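Local coordinates for uncharacterized lipoprotein GfcB (Escherichia coli K12, PDB 2IN5) that is of unknown function but is probably a membrane-anchored lipoprotein of the YjbF family, homologous to group 4 capsule protein B, at residues A[131-136]-A[147-152]; A[37-42]-A[190-195]. One frame throughout, in Å; residues are numbered along the deposited sequence.

Contact 1: A[131-136]-A[147-152]; sequences SFAGLE and CNVWQE
Phe132 turns the edge of its ring to the face of Trp150 in a T-shaped stack, with the centroids of the two six-membered rings 5.3 Å apart and their planes at 67°. CG of Phe132 is anti to its backbone N (chi1 -174°); farther out on the ring, CE1 lies 3.7 Å from CB of Asn148, which sits at the ring's edge. Closer to the main chain, CB of Phe132 makes a CH-pi contact over the Trp150 face, 4.1 Å from the six-ring centroid. CB of Ala133 points toward the partner strand and touches both Gln151 and Val149, 3.4 Å from CG of Gln151 and 3.7 Å from CG1 of Val149. On the face of the sheet away from the aromatic pair, CG2 of Val149 packs on CB of Glu136. These are the facing strands of a long antiparallel hairpin, 120-140 with 143-156, interrupted by a beta bulge: Ala133 and Gly134 together face Val149. The Ala133 N-H gives a 2.7 Å bond to Val149 O, and the Val149 N-H answers with a nearly straight one (170°) to Gly134 O. Glycine suits the second place because a side chain at these backbone angles would jam against the preceding carbonyl; small Ala133 fits beside the branched valine. Second-shell partners fix the polar ends. Gln151 OE1 is hydrogen-bonded to Thr166 and Glu136 OE1 to the indole N-H of Trp168, both on strand 161-170, whereas Asp105 accepts the backbone N-H of Phe132.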
ATOM      1  N   SER A 131      16.955 -17.293 -20.953  1.00 36.63           N
ATOM      2  CA  SER A 131      18.018 -18.218 -21.316  1.00 37.78           C
ATOM      3  C   SER A 131      18.845 -18.545 -20.062  1.00 38.06           C
ATOM      4  O   SER A 131      19.396 -17.644 -19.416  1.00 38.42           O
ATOM      5  CB  SER A 131      18.884 -17.589 -22.422  1.00 39.93           C
ATOM      6  OG  SER A 131      19.741 -18.534 -23.053  1.00 39.82           O
ATOM      7  N   PHE A 132      18.898 -19.832 -19.710  1.00 37.50           N
ATOM      8  CA  PHE A 132      19.639 -20.290 -18.531  1.00 35.53           C
ATOM      9  C   PHE A 132      21.125 -20.073 -18.762  1.00 34.78           C
ATOM     10  O   PHE A 132      21.719 -20.650 -19.674  1.00 34.60           O
ATOM     11  CB  PHE A 132      19.357 -21.769 -18.251  1.00 35.85           C
ATOM     12  CG  PHE A 132      19.966 -22.267 -16.968  1.00 36.08           C
ATOM     13  CD1 PHE A 132      19.565 -21.738 -15.741  1.00 34.83           C
ATOM     14  CD2 PHE A 132      20.975 -23.227 -16.984  1.00 34.01           C
ATOM     15  CE1 PHE A 132      20.166 -22.154 -14.551  1.00 33.89           C
ATOM     16  CE2 PHE A 132      21.582 -23.649 -15.799  1.00 33.01           C
ATOM     17  CZ  PHE A 132      21.177 -23.111 -14.581  1.00 33.15           C
ATOM     18  N   ALA A 133      21.713 -19.222 -17.929  1.00 34.93           N
ATOM     19  CA  ALA A 133      23.122 -18.876 -18.038  1.00 36.05           C
ATOM     20  C   ALA A 133      23.988 -19.689 -17.082  1.00 38.12           C
ATOM     21  O   ALA A 133      25.210 -19.540 -17.057  1.00 40.54           O
ATOM     22  CB  ALA A 133      23.300 -17.388 -17.780  1.00 35.46           C
ATOM     23  N   GLY A 134      23.349 -20.539 -16.288  1.00 37.46           N
ATOM     24  CA  GLY A 134      24.096 -21.373 -15.369  1.00 36.11           C
ATOM     25  C   GLY A 134      23.979 -21.083 -13.885  1.00 35.91           C
ATOM     26  O   GLY A 134      23.104 -20.354 -13.418  1.00 35.08           O
ATOM     27  N   LEU A 135      24.890 -21.681 -13.135  1.00 35.37           N
ATOM     28  CA  LEU A 135      24.930 -21.522 -11.700  1.00 33.90           C
ATOM     29  C   LEU A 135      25.894 -20.401 -11.332  1.00 34.62           C
ATOM     30  O   LEU A 135      26.836 -20.103 -12.069  1.00 34.51           O
ATOM     31  CB  LEU A 135      25.376 -22.839 -11.070  1.00 32.16           C
ATOM     32  CG  LEU A 135      25.966 -22.820  -9.662  1.00 32.11           C
ATOM     33  CD1 LEU A 135      24.887 -22.597  -8.621  1.00 32.85           C
ATOM     34  CD2 LEU A 135      26.670 -24.136  -9.423  1.00 33.93           C
ATOM     35  N   GLU A 136      25.624 -19.756 -10.205  1.00 35.85           N
ATOM     36  CA  GLU A 136      26.476 -18.694  -9.704  1.00 37.10           C
ATOM     37  C   GLU A 136      26.184 -18.452  -8.242  1.00 36.84           C
ATOM     38  O   GLU A 136      25.031 -18.476  -7.817  1.00 37.18           O
ATOM     39  CB  GLU A 136      26.272 -17.382 -10.459  1.00 38.85           C
ATOM     40  CG  GLU A 136      27.498 -16.484 -10.300  1.00 42.59           C
ATOM     41  CD  GLU A 136      27.288 -15.036 -10.709  1.00 44.87           C
ATOM     42  OE1 GLU A 136      26.626 -14.773 -11.745  1.00 44.39           O
ATOM     43  OE2 GLU A 136      27.820 -14.153  -9.992  1.00 44.35           O
ATOM     44  N   CYS A 147      22.556 -19.406  -6.879  1.00 31.71           N
ATOM     45  CA  CYS A 147      21.517 -18.882  -7.751  1.00 30.34           C
ATOM     46  C   CYS A 147      21.538 -19.475  -9.128  1.00 28.53           C
ATOM     47  O   CYS A 147      22.599 -19.800  -9.647  1.00 28.64           O
ATOM     48  CB  CYS A 147      21.680 -17.367  -7.958  1.00 30.45           C
ATOM     49  SG  CYS A 147      21.733 -16.343  -6.485  1.00 33.46           S
ATOM     50  N   ASN A 148      20.356 -19.605  -9.722  1.00 27.51           N
ATOM     51  CA  ASN A 148      20.264 -20.050 -11.100  1.00 27.46           C
ATOM     52  C   ASN A 148      20.312 -18.703 -11.810  1.00 27.31           C
ATOM     53  O   ASN A 148      19.528 -17.809 -11.497  1.00 26.01           O
ATOM     54  CB  ASN A 148      18.919 -20.711 -11.414  1.00 27.39           C
ATOM     55  CG  ASN A 148      18.740 -22.042 -10.720  1.00 29.99           C
ATOM     56  OD1 ASN A 148      19.691 -22.814 -10.565  1.00 30.47           O
ATOM     57  ND2 ASN A 148      17.511 -22.330 -10.313  1.00 29.06           N
ATOM     58  N   VAL A 149      21.236 -18.545 -12.746  1.00 28.42           N
ATOM     59  CA  VAL A 149      21.348 -17.288 -13.465  1.00 30.37           C
ATOM     60  C   VAL A 149      20.509 -17.322 -14.732  1.00 31.09           C
ATOM     61  O   VAL A 149      20.761 -18.118 -15.631  1.00 31.36           O
ATOM     62  CB  VAL A 149      22.811 -16.986 -13.851  1.00 30.81           C
ATOM     63  CG1 VAL A 149      22.882 -15.661 -14.591  1.00 31.12           C
ATOM     64  CG2 VAL A 149      23.684 -16.951 -12.605  1.00 29.60           C
ATOM     65  N   TRP A 150      19.501 -16.460 -14.797  1.00 32.13           N
ATOM     66  CA  TRP A 150      18.639 -16.393 -15.967  1.00 29.22           C
ATOM     67  C   TRP A 150      18.878 -15.108 -16.746  1.00 28.98           C
ATOM     68  O   TRP A 150      18.835 -14.020 -16.185  1.00 28.59           O
ATOM     69  CB  TRP A 150      17.183 -16.460 -15.540  1.00 28.66           C
ATOM     70  CG  TRP A 150      16.724 -17.823 -15.164  1.00 26.45           C
ATOM     71  CD1 TRP A 150      16.480 -18.298 -13.906  1.00 26.55           C
ATOM     72  CD2 TRP A 150      16.395 -18.879 -16.062  1.00 25.32           C
ATOM     73  NE1 TRP A 150      16.009 -19.587 -13.966  1.00 23.71           N
ATOM     74  CE2 TRP A 150      15.947 -19.969 -15.281  1.00 25.10           C
ATOM     75  CE3 TRP A 150      16.434 -19.011 -17.457  1.00 24.29           C
ATOM     76  CZ2 TRP A 150      15.535 -21.174 -15.850  1.00 25.27           C
ATOM     77  CZ3 TRP A 150      16.029 -20.207 -18.020  1.00 28.44           C
ATOM     78  CH2 TRP A 150      15.582 -21.277 -17.214  1.00 25.17           C
ATOM     79  N   GLN A 151      19.138 -15.251 -18.041  1.00 30.72           N
ATOM     80  CA  GLN A 151      19.371 -14.120 -18.928  1.00 32.05           C
ATOM     81  C   GLN A 151      18.151 -13.904 -19.815  1.00 33.18           C
ATOM     82  O   GLN A 151      17.851 -14.742 -20.666  1.00 36.15           O
ATOM     83  CB  GLN A 151      20.571 -14.394 -19.820  1.00 33.38           C
ATOM     84  CG  GLN A 151      21.856 -14.553 -19.054  1.00 39.54           C
ATOM     85  CD  GLN A 151      22.576 -13.245 -18.876  1.00 42.25           C
ATOM     86  OE1 GLN A 151      21.950 -12.196 -18.716  1.00 42.38           O
ATOM     87  NE2 GLN A 151      23.907 -13.296 -18.886  1.00 43.27           N
ATOM     88  N   GLU A 152      17.461 -12.782 -19.625  1.00 32.49           N
ATOM     89  CA  GLU A 152      16.279 -12.452 -20.410  1.00 33.04           C
ATOM     90  C   GLU A 152      16.630 -11.564 -21.599  1.00 35.50           C
ATOM     91  O   GLU A 152      17.012 -10.397 -21.433  1.00 36.01           O
ATOM     92  CB  GLU A 152      15.244 -11.745 -19.529  1.00 32.17           C
ATOM     93  CG  GLU A 152      14.031 -11.197 -20.276  1.00 31.86           C
ATOM     94  CD  GLU A 152      13.057 -10.455 -19.363  1.00 34.35           C
ATOM     95  OE1 GLU A 152      13.490  -9.504 -18.672  1.00 33.24           O
ATOM     96  OE2 GLU A 152      11.853 -10.811 -19.334  1.00 32.26           O
TER

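Contact 2: A[37-42]-A[190-195]; sequences MYLRLN and VEMTFL
Met37 and Met192, both present as selenomethionine, meet near their ends: CE of Met37 lies 3.8 Å from SE of Met192. CG of Met37 is anti to the backbone N (chi1 172°), and bends at chi2 and chi3 then bring CE to 3.7 Å from CE2 of Phe194. The Met37 and Phe194 side chains lie side by side, pointing the same way; CG of Met37 lies over one face of the ring, toward its rim, and SE approaches obliquely in a Met-aromatic contact. A flexible, unbranched chain suits this site, since it can fold to fit both neighbours. Farther along, CD1 of Leu39 meets CG1 of Val190 at 3.9 Å, and CD2 of Leu41 runs beside CG2 of Val190. Antiparallel pairing of 36-41 with 189-194, the first and last strands of the chain, sets this register; the hydrogen-bonded pairs Tyr38–Thr193 and Arg40–Glu191 put their side chains on the other face. There the Tyr38 ring receives CD2 of Leu195 over one face, 4.2 Å from its centroid in a CH-pi contact, while CD1 of Leu195 lies 3.7 Å from CE1 of Tyr38; Arg46 adds a cation-pi interaction. An alanine in place of Tyr38 would probably leave both leucine methyls without the ring they pack on and Arg46 without its aromatic partner. Arg40 and Glu191 run alongside each other, CB to CB 3.6 Å, but NE of Arg40 and OE1 of Glu191 stay 4.1 Å apart, beyond a salt bridge. Contacts between the two strands are thus apolar on one face, while on the other any charge attraction is likely to be modest beside the backbone bonds.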
HETATM    1  N   MSE A  37      16.618  -3.747   0.467  1.00 29.63           N
HETATM    2  CA  MSE A  37      17.225  -3.854  -0.847  1.00 32.29           C
HETATM    3  C   MSE A  37      18.222  -2.714  -1.166  1.00 33.52           C
HETATM    4  O   MSE A  37      18.133  -1.611  -0.615  1.00 32.86           O
HETATM    5  CB  MSE A  37      16.079  -3.848  -1.863  1.00 35.50           C
HETATM    6  CG  MSE A  37      16.484  -3.752  -3.316  1.00 43.10           C
HETATM    7 SE   MSE A  37      15.355  -2.479  -4.262  1.00 54.45          SE
HETATM    8  CE  MSE A  37      13.668  -3.412  -4.114  1.00 48.11           C
ATOM      9  N   TYR A  38      19.175  -2.995  -2.050  1.00 33.94           N
ATOM     10  CA  TYR A  38      20.136  -1.989  -2.492  1.00 35.38           C
ATOM     11  C   TYR A  38      19.691  -1.616  -3.893  1.00 35.20           C
ATOM     12  O   TYR A  38      19.623  -2.471  -4.773  1.00 36.78           O
ATOM     13  CB  TYR A  38      21.564  -2.548  -2.537  1.00 36.35           C
ATOM     14  CG  TYR A  38      22.277  -2.488  -1.205  1.00 38.75           C
ATOM     15  CD1 TYR A  38      23.108  -3.529  -0.786  1.00 40.79           C
ATOM     16  CD2 TYR A  38      22.083  -1.414  -0.338  1.00 38.39           C
ATOM     17  CE1 TYR A  38      23.719  -3.508   0.473  1.00 41.08           C
ATOM     18  CE2 TYR A  38      22.690  -1.383   0.915  1.00 41.21           C
ATOM     19  CZ  TYR A  38      23.502  -2.432   1.314  1.00 39.96           C
ATOM     20  OH  TYR A  38      24.073  -2.408   2.559  1.00 40.13           O
ATOM     21  N   LEU A  39      19.366  -0.345  -4.093  1.00 36.06           N
ATOM     22  CA  LEU A  39      18.915   0.127  -5.396  1.00 35.99           C
ATOM     23  C   LEU A  39      19.998   0.924  -6.102  1.00 36.58           C
ATOM     24  O   LEU A  39      20.701   1.715  -5.485  1.00 37.20           O
ATOM     25  CB  LEU A  39      17.672   1.011  -5.238  1.00 34.49           C
ATOM     26  CG  LEU A  39      17.251   1.778  -6.498  1.00 34.51           C
ATOM     27  CD1 LEU A  39      16.915   0.781  -7.598  1.00 34.64           C
ATOM     28  CD2 LEU A  39      16.049   2.675  -6.210  1.00 34.09           C
ATOM     29  N   ARG A  40      20.125   0.715  -7.402  1.00 37.79           N
ATOM     30  CA  ARG A  40      21.099   1.448  -8.187  1.00 39.93           C
ATOM     31  C   ARG A  40      20.418   1.897  -9.483  1.00 40.17           C
ATOM     32  O   ARG A  40      19.956   1.072 -10.269  1.00 40.67           O
ATOM     33  CB  ARG A  40      22.307   0.558  -8.492  1.00 42.46           C
ATOM     34  CG  ARG A  40      23.350   1.201  -9.394  1.00 47.34           C
ATOM     35  CD  ARG A  40      24.654   1.446  -8.664  1.00 50.85           C
ATOM     36  NE  ARG A  40      25.197   0.212  -8.106  1.00 55.15           N
ATOM     37  CZ  ARG A  40      26.287   0.153  -7.347  1.00 56.59           C
ATOM     38  NH1 ARG A  40      26.953   1.265  -7.055  1.00 57.34           N
ATOM     39  NH2 ARG A  40      26.707  -1.014  -6.874  1.00 56.29           N
ATOM     40  N   LEU A  41      20.333   3.205  -9.691  1.00 39.91           N
ATOM     41  CA  LEU A  41      19.715   3.737 -10.894  1.00 41.83           C
ATOM     42  C   LEU A  41      20.756   4.383 -11.785  1.00 43.48           C
ATOM     43  O   LEU A  41      21.599   5.147 -11.315  1.00 44.30           O
ATOM     44  CB  LEU A  41      18.646   4.767 -10.546  1.00 41.65           C
ATOM     45  CG  LEU A  41      17.444   4.202  -9.803  1.00 41.56           C
ATOM     46  CD1 LEU A  41      16.573   5.334  -9.305  1.00 42.66           C
ATOM     47  CD2 LEU A  41      16.669   3.280 -10.720  1.00 41.56           C
ATOM     48  N   ASN A  42      20.683   4.071 -13.073  1.00 45.32           N
ATOM     49  CA  ASN A  42      21.610   4.607 -14.060  1.00 47.18           C
ATOM     50  C   ASN A  42      23.057   4.433 -13.645  1.00 49.40           C
ATOM     51  O   ASN A  42      23.845   5.369 -13.754  1.00 50.40           O
ATOM     52  CB  ASN A  42      21.348   6.093 -14.291  1.00 45.98           C
ATOM     53  CG  ASN A  42      19.999   6.356 -14.898  1.00 45.49           C
ATOM     54  OD1 ASN A  42      19.722   5.954 -16.030  1.00 44.92           O
ATOM     55  ND2 ASN A  42      19.142   7.036 -14.149  1.00 45.27           N
ATOM     56  N   VAL A 190      18.438  -0.400 -14.105  1.00 29.02           N
ATOM     57  CA  VAL A 190      18.102  -0.533 -12.705  1.00 28.41           C
ATOM     58  C   VAL A 190      18.762  -1.784 -12.147  1.00 32.14           C
ATOM     59  O   VAL A 190      18.710  -2.851 -12.762  1.00 33.69           O
ATOM     60  CB  VAL A 190      16.573  -0.646 -12.532  1.00 25.37           C
ATOM     61  CG1 VAL A 190      16.213  -0.793 -11.066  1.00 21.76           C
ATOM     62  CG2 VAL A 190      15.898   0.572 -13.130  1.00 24.04           C
ATOM     63  N   GLU A 191      19.395  -1.647 -10.987  1.00 35.63           N
ATOM     64  CA  GLU A 191      20.063  -2.771 -10.329  1.00 36.57           C
ATOM     65  C   GLU A 191      19.477  -2.918  -8.938  1.00 34.96           C
ATOM     66  O   GLU A 191      19.379  -1.940  -8.200  1.00 33.06           O
ATOM     67  CB  GLU A 191      21.570  -2.518 -10.216  1.00 40.68           C
ATOM     68  CG  GLU A 191      22.319  -2.451 -11.535  1.00 47.30           C
ATOM     69  CD  GLU A 191      23.810  -2.210 -11.337  1.00 53.26           C
ATOM     70  OE1 GLU A 191      24.446  -2.987 -10.586  1.00 56.56           O
ATOM     71  OE2 GLU A 191      24.349  -1.246 -11.934  1.00 55.10           O
HETATM   72  N   MSE A 192      19.087  -4.135  -8.583  1.00 34.14           N
HETATM   73  CA  MSE A 192      18.515  -4.379  -7.268  1.00 34.35           C
HETATM   74  C   MSE A 192      19.108  -5.615  -6.608  1.00 33.83           C
HETATM   75  O   MSE A 192      19.240  -6.664  -7.241  1.00 32.30           O
HETATM   76  CB  MSE A 192      17.002  -4.542  -7.373  1.00 36.14           C
HETATM   77  CG  MSE A 192      16.310  -3.347  -7.991  1.00 41.49           C
HETATM   78 SE   MSE A 192      14.391  -3.485  -7.883  1.00 50.73          SE
HETATM   79  CE  MSE A 192      14.143  -4.524  -9.494  1.00 43.09           C
ATOM     80  N   THR A 193      19.472  -5.476  -5.337  1.00 32.03           N
ATOM     81  CA  THR A 193      20.035  -6.577  -4.568  1.00 31.75           C
ATOM     82  C   THR A 193      19.178  -6.730  -3.318  1.00 31.66           C
ATOM     83  O   THR A 193      19.069  -5.810  -2.509  1.00 32.86           O
ATOM     84  CB  THR A 193      21.516  -6.310  -4.181  1.00 30.59           C
ATOM     85  OG1 THR A 193      22.307  -6.191  -5.369  1.00 32.97           O
ATOM     86  CG2 THR A 193      22.072  -7.465  -3.354  1.00 31.17           C
ATOM     87  N   PHE A 194      18.551  -7.892  -3.177  1.00 31.02           N
ATOM     88  CA  PHE A 194      17.683  -8.153  -2.039  1.00 31.70           C
ATOM     89  C   PHE A 194      18.467  -8.810  -0.927  1.00 33.60           C
ATOM     90  O   PHE A 194      18.886  -9.955  -1.044  1.00 34.19           O
ATOM     91  CB  PHE A 194      16.515  -9.011  -2.500  1.00 27.83           C
ATOM     92  CG  PHE A 194      15.817  -8.444  -3.684  1.00 24.32           C
ATOM     93  CD1 PHE A 194      16.369  -8.568  -4.949  1.00 25.10           C
ATOM     94  CD2 PHE A 194      14.658  -7.707  -3.530  1.00 26.26           C
ATOM     95  CE1 PHE A 194      15.778  -7.957  -6.049  1.00 23.66           C
ATOM     96  CE2 PHE A 194      14.053  -7.088  -4.626  1.00 25.66           C
ATOM     97  CZ  PHE A 194      14.614  -7.214  -5.882  1.00 25.43           C
ATOM     98  N   LEU A 195      18.654  -8.055   0.151  1.00 37.33           N
ATOM     99  CA  LEU A 195      19.443  -8.476   1.293  1.00 40.38           C
ATOM    100  C   LEU A 195      18.890  -9.543   2.211  1.00 41.89           C
ATOM    101  O   LEU A 195      19.620 -10.445   2.618  1.00 42.74           O
ATOM    102  CB  LEU A 195      19.818  -7.263   2.144  1.00 41.81           C
ATOM    103  CG  LEU A 195      20.713  -6.167   1.552  1.00 44.57           C
ATOM    104  CD1 LEU A 195      21.972  -6.761   0.929  1.00 44.39           C
ATOM    105  CD2 LEU A 195      19.939  -5.406   0.521  1.00 44.81           C
TER
HETATM  106  O   HOH W   1      22.486  -3.042  -6.347  1.00 36.51           O
HETATM  107  O   HOH W   2      22.021   1.022 -12.165  1.00 37.61           O

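Overall arrangement
Contact 2 is the more central and more buried, its centre about 7 Å from the centre of the chain, whereas contact 1 sits about 17 Å out and mixes buried with exposed residues; their centres are about 18 Å apart and they do not touch. Both are antiparallel strand pairings, but contact 1 joins neighbours in sequence within one hairpin, while contact 2 brings a strand near the start of the chain against the last one, enclosing contact 1 in sequence. Place shows in the chemistry: the inner pair is regular and carries a largely buried face of selenomethionine, leucine, valine and phenylalanine, and the outer pair has a bulge, a partly exposed aromatic stack and polar ends tied to strand 161-170.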